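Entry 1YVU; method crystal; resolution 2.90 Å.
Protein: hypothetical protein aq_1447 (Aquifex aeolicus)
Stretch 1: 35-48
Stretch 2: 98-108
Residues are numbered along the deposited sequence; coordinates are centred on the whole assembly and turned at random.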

# COMPACT_ATOMS: atom_id res chain seq x y z
N LEU A 35 14.28 12.90 -16.21
CA LEU A 35 13.39 13.34 -17.29
C LEU A 35 12.13 13.97 -16.76
O LEU A 35 11.72 15.03 -17.23
CB LEU A 35 13.06 12.18 -18.21
CG LEU A 35 14.14 11.77 -19.22
CD1 LEU A 35 13.68 10.54 -19.96
CD2 LEU A 35 14.44 12.88 -20.18
N ASN A 36 11.59 13.37 -15.69
CA ASN A 36 10.36 13.83 -15.04
C ASN A 36 10.54 15.15 -14.28
O ASN A 36 9.58 15.92 -14.10
CB ASN A 36 9.84 12.76 -14.08
CG ASN A 36 8.52 12.18 -14.54
OD1 ASN A 36 7.47 12.82 -14.43
ND2 ASN A 36 8.57 10.96 -15.06
N LYS A 37 11.80 15.40 -13.88
CA LYS A 37 12.23 16.61 -13.15
C LYS A 37 12.45 17.78 -14.10
O LYS A 37 12.14 18.93 -13.76
CB LYS A 37 13.54 16.35 -12.39
CG LYS A 37 13.51 15.22 -11.38
CD LYS A 37 14.91 15.04 -10.78
CE LYS A 37 14.97 13.89 -9.76
NZ LYS A 37 16.31 13.75 -9.10
N VAL A 38 12.97 17.48 -15.29
CA VAL A 38 13.25 18.48 -16.31
C VAL A 38 11.96 19.01 -16.86
O VAL A 38 11.80 20.22 -16.98
CB VAL A 38 14.08 17.91 -17.45
CG1 VAL A 38 14.34 18.99 -18.54
CG2 VAL A 38 15.41 17.40 -16.90
N ARG A 39 11.06 18.08 -17.17
CA ARG A 39 9.72 18.35 -17.71
C ARG A 39 8.97 19.31 -16.77
O ARG A 39 8.22 20.19 -17.22
CB ARG A 39 8.99 17.01 -17.92
CG ARG A 39 7.47 17.05 -18.10
CD ARG A 39 6.83 16.31 -16.94
NE ARG A 39 5.42 16.58 -16.70
CZ ARG A 39 4.89 17.77 -16.40
NH1 ARG A 39 5.63 18.87 -16.31
NH2 ARG A 39 3.62 17.84 -16.05
N TRP A 40 9.25 19.18 -15.46
CA TRP A 40 8.64 20.01 -14.45
C TRP A 40 9.21 21.42 -14.58
O TRP A 40 8.46 22.41 -14.58
CB TRP A 40 8.89 19.41 -13.05
CG TRP A 40 8.47 20.29 -11.88
CD1 TRP A 40 9.31 20.92 -11.00
CD2 TRP A 40 7.14 20.71 -11.54
NE1 TRP A 40 8.59 21.73 -10.15
CE2 TRP A 40 7.26 21.62 -10.45
CE3 TRP A 40 5.85 20.43 -12.04
CZ2 TRP A 40 6.13 22.25 -9.86
CZ3 TRP A 40 4.72 21.06 -11.45
CH2 TRP A 40 4.88 21.96 -10.37
N ARG A 41 10.52 21.48 -14.78
CA ARG A 41 11.26 22.73 -14.91
C ARG A 41 11.03 23.45 -16.22
O ARG A 41 11.04 24.70 -16.23
CB ARG A 41 12.74 22.48 -14.67
CG ARG A 41 13.00 22.00 -13.25
CD ARG A 41 14.48 21.68 -13.03
NE ARG A 41 14.86 21.49 -11.62
CZ ARG A 41 14.79 22.43 -10.67
NH1 ARG A 41 14.33 23.66 -10.93
NH2 ARG A 41 15.33 22.19 -9.49
N VAL A 42 10.74 22.68 -17.30
CA VAL A 42 10.44 23.23 -18.64
C VAL A 42 9.13 23.97 -18.49
O VAL A 42 8.96 25.03 -19.03
CB VAL A 42 10.18 22.20 -19.77
CG1 VAL A 42 10.11 22.90 -21.14
CG2 VAL A 42 11.23 21.16 -19.82
N PHE A 43 8.22 23.40 -17.73
CA PHE A 43 6.93 24.01 -17.45
C PHE A 43 7.10 25.26 -16.53
O PHE A 43 6.41 26.26 -16.71
CB PHE A 43 6.00 22.90 -16.89
CG PHE A 43 4.79 23.40 -16.13
CD1 PHE A 43 3.83 24.26 -16.73
CD2 PHE A 43 4.62 23.02 -14.78
CE1 PHE A 43 2.73 24.75 -15.99
CE2 PHE A 43 3.52 23.50 -14.02
CZ PHE A 43 2.58 24.37 -14.63
N LEU A 44 8.06 25.24 -15.61
CA LEU A 44 8.28 26.37 -14.70
C LEU A 44 8.84 27.64 -15.35
O LEU A 44 8.30 28.74 -15.13
CB LEU A 44 9.18 25.97 -13.53
CG LEU A 44 8.68 25.02 -12.44
CD1 LEU A 44 9.71 25.04 -11.34
CD2 LEU A 44 7.32 25.43 -11.89
N GLN A 45 9.91 27.48 -16.16
CA GLN A 45 10.59 28.58 -16.87
C GLN A 45 9.78 29.17 -18.02
O GLN A 45 9.79 30.39 -18.25
CB GLN A 45 11.96 28.13 -17.38
CG GLN A 45 13.02 28.17 -16.30
CD GLN A 45 14.43 28.34 -16.85
OE1 GLN A 45 14.67 29.11 -17.78
NE2 GLN A 45 15.38 27.63 -16.24
N THR A 46 9.03 28.29 -18.70
CA THR A 46 8.15 28.62 -19.82
C THR A 46 6.87 29.25 -19.28
O THR A 46 6.60 30.43 -19.50
CB THR A 46 7.76 27.34 -20.64
OG1 THR A 46 8.94 26.63 -21.02
CG2 THR A 46 7.02 27.70 -21.88
N GLY A 47 6.11 28.44 -18.55
CA GLY A 47 4.86 28.89 -17.99
C GLY A 47 3.71 28.27 -18.75
O GLY A 47 2.55 28.53 -18.44
N LEU A 48 4.04 27.46 -19.76
CA LEU A 48 3.04 26.79 -20.59
C LEU A 48 3.09 25.29 -20.35
O LEU A 48 4.19 24.73 -20.24
CB LEU A 48 3.30 27.05 -22.09
CG LEU A 48 3.26 28.47 -22.68
CD1 LEU A 48 4.01 28.50 -23.97
CD2 LEU A 48 1.84 28.96 -22.87
N GLN A 98 -1.75 13.01 -18.85
CA GLN A 98 -1.66 13.37 -17.44
C GLN A 98 -0.72 14.56 -17.21
O GLN A 98 -1.12 15.57 -16.64
CB GLN A 98 -1.17 12.17 -16.70
CG GLN A 98 -1.13 12.31 -15.22
CD GLN A 98 -0.27 11.23 -14.69
OE1 GLN A 98 0.97 11.44 -14.53
NE2 GLN A 98 -0.84 10.02 -14.57
N GLU A 99 0.49 14.44 -17.76
CA GLU A 99 1.52 15.46 -17.64
C GLU A 99 0.98 16.79 -18.06
O GLU A 99 0.97 17.72 -17.24
CB GLU A 99 2.73 15.12 -18.49
CG GLU A 99 3.41 13.89 -18.01
CD GLU A 99 4.71 13.63 -18.71
OE1 GLU A 99 5.03 14.34 -19.69
OE2 GLU A 99 5.46 12.75 -18.26
N LEU A 100 0.34 16.82 -19.23
CA LEU A 100 -0.25 18.05 -19.76
C LEU A 100 -1.48 18.50 -18.93
O LEU A 100 -1.51 19.63 -18.45
CB LEU A 100 -0.59 17.90 -21.25
CG LEU A 100 -0.82 19.23 -21.97
CD1 LEU A 100 0.50 19.74 -22.45
CD2 LEU A 100 -1.83 19.12 -23.13
N PHE A 101 -2.41 17.58 -18.65
CA PHE A 101 -3.61 17.89 -17.86
C PHE A 101 -3.29 18.54 -16.51
O PHE A 101 -3.86 19.58 -16.17
CB PHE A 101 -4.47 16.63 -17.64
CG PHE A 101 -5.78 16.88 -16.88
CD1 PHE A 101 -6.86 17.60 -17.48
CD2 PHE A 101 -5.95 16.39 -15.58
CE1 PHE A 101 -8.09 17.82 -16.76
CE2 PHE A 101 -7.18 16.61 -14.85
CZ PHE A 101 -8.24 17.33 -15.45
N ARG A 102 -2.35 17.94 -15.77
CA ARG A 102 -1.93 18.40 -14.44
C ARG A 102 -1.44 19.84 -14.40
O ARG A 102 -1.84 20.63 -13.55
CB ARG A 102 -0.83 17.50 -13.90
CG ARG A 102 -1.32 16.19 -13.34
CD ARG A 102 -0.19 15.46 -12.66
NE ARG A 102 -0.68 14.27 -11.95
CZ ARG A 102 0.07 13.22 -11.62
NH1 ARG A 102 1.37 13.19 -11.92
NH2 ARG A 102 -0.49 12.17 -11.02
N ASP A 103 -0.64 20.18 -15.40
CA ASP A 103 -0.07 21.51 -15.54
C ASP A 103 -1.14 22.54 -15.86
O ASP A 103 -0.94 23.74 -15.70
CB ASP A 103 1.01 21.50 -16.62
CG ASP A 103 2.26 20.67 -16.22
OD1 ASP A 103 2.38 20.20 -15.05
OD2 ASP A 103 3.15 20.48 -17.10
N PHE A 104 -2.29 22.06 -16.31
CA PHE A 104 -3.39 22.97 -16.58
C PHE A 104 -4.08 23.29 -15.28
O PHE A 104 -4.40 24.43 -15.03
CB PHE A 104 -4.38 22.35 -17.56
CG PHE A 104 -4.11 22.72 -18.97
CD1 PHE A 104 -3.43 21.84 -19.80
CD2 PHE A 104 -4.54 23.95 -19.47
CE1 PHE A 104 -3.17 22.18 -21.13
CE2 PHE A 104 -4.28 24.31 -20.81
CZ PHE A 104 -3.59 23.41 -21.64
N LEU A 105 -4.22 22.28 -14.41
CA LEU A 105 -4.85 22.42 -13.08
C LEU A 105 -4.05 23.37 -12.19
O LEU A 105 -4.57 23.99 -11.25
CB LEU A 105 -4.92 21.06 -12.39
CG LEU A 105 -5.54 19.92 -13.17
CD1 LEU A 105 -5.58 18.71 -12.30
CD2 LEU A 105 -6.95 20.29 -13.64
N THR A 106 -2.76 23.45 -12.51
CA THR A 106 -1.80 24.26 -11.81
C THR A 106 -1.84 25.68 -12.34
O THR A 106 -2.16 26.58 -11.59
CB THR A 106 -0.40 23.63 -11.94
OG1 THR A 106 -0.38 22.39 -11.21
CG2 THR A 106 0.69 24.58 -11.42
N LYS A 107 -1.56 25.86 -13.63
CA LYS A 107 -1.57 27.18 -14.27
C LYS A 107 -2.92 27.91 -14.23
O LYS A 107 -2.93 29.14 -14.25
CB LYS A 107 -1.00 27.09 -15.70
CG LYS A 107 -0.64 28.44 -16.38
CD LYS A 107 0.25 29.38 -15.51
CE LYS A 107 0.58 30.66 -16.27
NZ LYS A 107 1.18 31.70 -15.40
N THR A 108 -4.02 27.16 -14.10
CA THR A 108 -5.37 27.73 -14.02
C THR A 108 -5.78 27.83 -12.55
O THR A 108 -6.90 28.25 -12.23
CB THR A 108 -6.42 26.89 -14.79
OG1 THR A 108 -5.82 26.40 -15.98
CG2 THR A 108 -7.59 27.76 -15.24

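The two stretches are helical over most of their length, residues 35-46 in the first and 98-107 in the second, and they run in broadly the same direction, with an angle of 39° between their axes. At 11.8 Å of closest approach the axes are well separated, and the long Arg39 and the bulky Phe43 reach across to shorter partners such as Asp103 and Thr106. The register advances by one helical turn at a time: Arg39 lies nearest Glu99, Phe43 nearest Asp103 and Gly47 nearest Lys107, with CA-CA distances of 8.7, 7.7 and 7.6 Å. Spacing of four residues along both helices keeps these positions on the facing sides and carries on to Gly47, just past the end of the first, and the contact is correspondingly narrow, burying 421 Å² in all.

Charge pairing dominates the first half of the contact. Arg39 points toward the second helix and reaches across to Asp103 in a salt bridge. Its strongest component is the hydrogen bond from Arg39 NH2 to Asp103 OD1, 2.8 Å long and nearly straight at 168°, with the acceptor at the edge of the guanidinium, near its plane, where the N-H groups point. Two weak hydrogen bonds join Arg39 NH2 and Arg39 NH1 to Asp103 OD2, at 2.9 and 3.1 Å; their angles near 125° show that this oxygen is less well aligned. One turn earlier, Glu99 adds a second, long salt bridge, with Arg39 NE 3.8 Å from Glu99 OE1. Both residues are buried, and Glu99 has hydrogen-bonding partners elsewhere in the structure. Arginine suits this place because its length spans the gap and its planar head offers several donors to Asp103, while its charge also lies near Glu99. The carbonyl Glu99 O is also just 2.9 Å from Arg39 NH2, but the angle is too poor for a hydrogen bond.

The aromatic contacts centre on Phe43, one turn after Arg39. Asp103 lies over one face of its ring: Asp103 CB is 3.8 Å from the ring centroid and only 13° off the normal, a CH-pi contact in which a methylene group meets the pi cloud. Asp103 thus serves two neighbours: its carboxylate binds Arg39, and both Asp103 CB and Asp103 OD2 lie over the Phe43 ring, Asp103 OD2 being 3.5 Å from Phe43 CG. At the ring's edge the contacts are aliphatic: Phe43 CZ meets Thr106 CG2 at 3.7 Å, and Lys107 CB lies 4.4 Å from Phe43 CE1. A flat, buried ring suits a site with Asp103 over one face and carbon atoms of Thr106 and Lys107 at part of its edge.

The last contact lies where the first helix ends. Gly47 leaves helical geometry with a positive phi of 107°, a conformation in which a CB would be jammed against the carbonyl oxygen of Thr46; glycine avoids that strain. The chain can therefore turn here, and Gly47 O packs 3.6 Å from Lys107 CE, against the aliphatic part of the lysine chain. Lysine fits this exposed margin, since its methylenes can cover the backbone while its amino group remains beyond them.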